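Local coordinates for protein 2-nitrobenzoate nitroreductase (Pseudomonas fluorescens, PDB 4Z85) that reduces 2-nitrobenzoate as a nitroreductase of the flavoredoxin family, probably using a bound FMN to carry electrons, at residues A[98-103]-A[191-196]. Sequence-based numbering, arbitrary orientation.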
# COMPACT_ATOMS: atom_id res chain seq x y z
N GLU A 98 -9.67 -9.51 -14.22
CA GLU A 98 -9.01 -10.46 -15.11
C GLU A 98 -8.11 -9.77 -16.15
O GLU A 98 -6.96 -10.16 -16.35
CB GLU A 98 -10.03 -11.34 -15.84
CG GLU A 98 -9.38 -12.35 -16.77
CD GLU A 98 -8.50 -13.34 -16.02
OE1 GLU A 98 -7.32 -13.50 -16.40
OE2 GLU A 98 -8.99 -13.95 -15.06
N ARG A 99 -8.65 -8.74 -16.79
CA ARG A 99 -7.89 -8.01 -17.79
C ARG A 99 -6.70 -7.31 -17.14
O ARG A 99 -5.62 -7.24 -17.72
CB ARG A 99 -8.79 -7.02 -18.53
CG ARG A 99 -9.79 -7.70 -19.46
CD ARG A 99 -10.78 -6.71 -20.04
NE ARG A 99 -11.78 -6.29 -19.07
CZ ARG A 99 -12.67 -5.33 -19.28
NH1 ARG A 99 -12.67 -4.66 -20.44
NH2 ARG A 99 -13.54 -5.01 -18.33
N MET A 100 -6.90 -6.81 -15.92
CA MET A 100 -5.78 -6.28 -15.16
C MET A 100 -4.65 -7.30 -15.06
O MET A 100 -3.50 -6.98 -15.32
CB MET A 100 -6.23 -5.85 -13.76
CG MET A 100 -5.11 -5.29 -12.87
SD MET A 100 -4.18 -6.55 -11.97
CE MET A 100 -5.45 -7.25 -10.93
N VAL A 101 -4.98 -8.53 -14.66
CA VAL A 101 -3.94 -9.53 -14.53
C VAL A 101 -3.30 -9.83 -15.89
O VAL A 101 -2.08 -10.01 -15.98
CB VAL A 101 -4.49 -10.81 -13.88
CG1 VAL A 101 -3.47 -11.94 -13.97
CG2 VAL A 101 -4.87 -10.52 -12.43
N LEU A 102 -4.11 -9.85 -16.95
CA LEU A 102 -3.58 -10.07 -18.30
C LEU A 102 -2.58 -8.97 -18.71
O LEU A 102 -1.59 -9.24 -19.41
CB LEU A 102 -4.71 -10.14 -19.33
CG LEU A 102 -5.67 -11.31 -19.14
CD1 LEU A 102 -6.75 -11.32 -20.20
CD2 LEU A 102 -4.91 -12.63 -19.12
N CYS A 103 -2.81 -7.75 -18.24
CA CYS A 103 -1.89 -6.64 -18.51
C CYS A 103 -0.51 -6.83 -17.92
O CYS A 103 0.46 -6.22 -18.38
CB CYS A 103 -2.46 -5.33 -17.98
SG CYS A 103 -3.75 -4.67 -18.97
N PRO A 191 0.16 -15.37 -6.77
CA PRO A 191 -0.87 -14.89 -7.70
C PRO A 191 -2.25 -14.84 -7.04
O PRO A 191 -3.23 -15.27 -7.62
CB PRO A 191 -0.84 -15.95 -8.81
CG PRO A 191 -0.52 -17.19 -8.08
CD PRO A 191 0.47 -16.79 -6.99
N ASN A 192 -2.30 -14.30 -5.83
CA ASN A 192 -3.53 -14.35 -5.04
C ASN A 192 -4.08 -12.96 -4.77
O ASN A 192 -3.31 -12.02 -4.59
CB ASN A 192 -3.25 -15.09 -3.74
CG ASN A 192 -2.82 -16.52 -3.99
OD1 ASN A 192 -3.63 -17.35 -4.40
ND2 ASN A 192 -1.54 -16.80 -3.81
N TYR A 193 -5.41 -12.86 -4.77
CA TYR A 193 -6.11 -11.60 -4.59
C TYR A 193 -7.16 -11.74 -3.51
O TYR A 193 -7.83 -12.76 -3.43
CB TYR A 193 -6.74 -11.14 -5.91
CG TYR A 193 -5.67 -10.91 -6.93
CD1 TYR A 193 -5.12 -11.97 -7.66
CD2 TYR A 193 -5.14 -9.64 -7.12
CE1 TYR A 193 -4.09 -11.75 -8.55
CE2 TYR A 193 -4.13 -9.42 -8.02
CZ TYR A 193 -3.60 -10.47 -8.72
OH TYR A 193 -2.58 -10.22 -9.60
N CYS A 194 -7.29 -10.72 -2.67
CA CYS A 194 -8.33 -10.69 -1.65
C CYS A 194 -9.47 -9.79 -2.11
O CYS A 194 -9.26 -8.62 -2.41
CB CYS A 194 -7.75 -10.20 -0.32
N ARG A 195 -10.67 -10.34 -2.18
CA ARG A 195 -11.83 -9.52 -2.48
C ARG A 195 -12.24 -8.81 -1.19
O ARG A 195 -12.12 -9.37 -0.11
CB ARG A 195 -12.98 -10.38 -3.00
CG ARG A 195 -12.68 -11.20 -4.24
CD ARG A 195 -13.82 -12.20 -4.38
NE ARG A 195 -13.81 -12.93 -5.62
CZ ARG A 195 -14.56 -14.01 -5.83
NH1 ARG A 195 -15.34 -14.49 -4.87
NH2 ARG A 195 -14.50 -14.63 -7.01
N THR A 196 -12.73 -7.58 -1.30
CA THR A 196 -13.07 -6.82 -0.10
C THR A 196 -14.55 -6.99 0.25
O THR A 196 -15.29 -6.02 0.41
CB THR A 196 -12.70 -5.33 -0.28
OG1 THR A 196 -13.18 -4.85 -1.54
CG2 THR A 196 -11.18 -5.18 -0.25
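Tyr193 reaches out from strand 192-195 and sets the outer part of its ring, CE2, CZ and OH, against Met100 and Val101, two neighbouring residues of helix 94-103. The packing is closest at Val101, whose CG2 lies 3.7 Å from Tyr193 OH and 3.9 Å from Tyr193 CZ. With CG1 anti to the backbone N (chi1 170°), it is CG2 that faces the tyrosine. The Met100 side chain runs in the opposite direction to the tyrosine's, bends at chi2 and chi3, and brings CE to 3.9 Å from Tyr193 CE2. Both methyls approach the ring obliquely. Within the chain, the contact joins the helix, part of the flavin reductase-like domain with its antiparallel barrel, to the hairpin of strands 185-187 and 192-195; a strand of the second subunit pairs antiparallel with residues 192 to 194 and carries this sheet across the dimer interface. Ile27, Tyr185 and Arg187 also touch Tyr193, while Met100 rests on Pro43 of the barrel. An alanine in place of Tyr193 would probably leave the Val101 and Met100 methyls without the ring they lie against and open a gap between helix and strand. Around this small buried apolar patch the fit is loose: the backbones stay well apart, 9.2 Å from Val101 CA to Pro191 CA, and the flanking Pro191 and Arg195 are partly exposed, packing on Arg201 and Val200 of the second subunit, respectively.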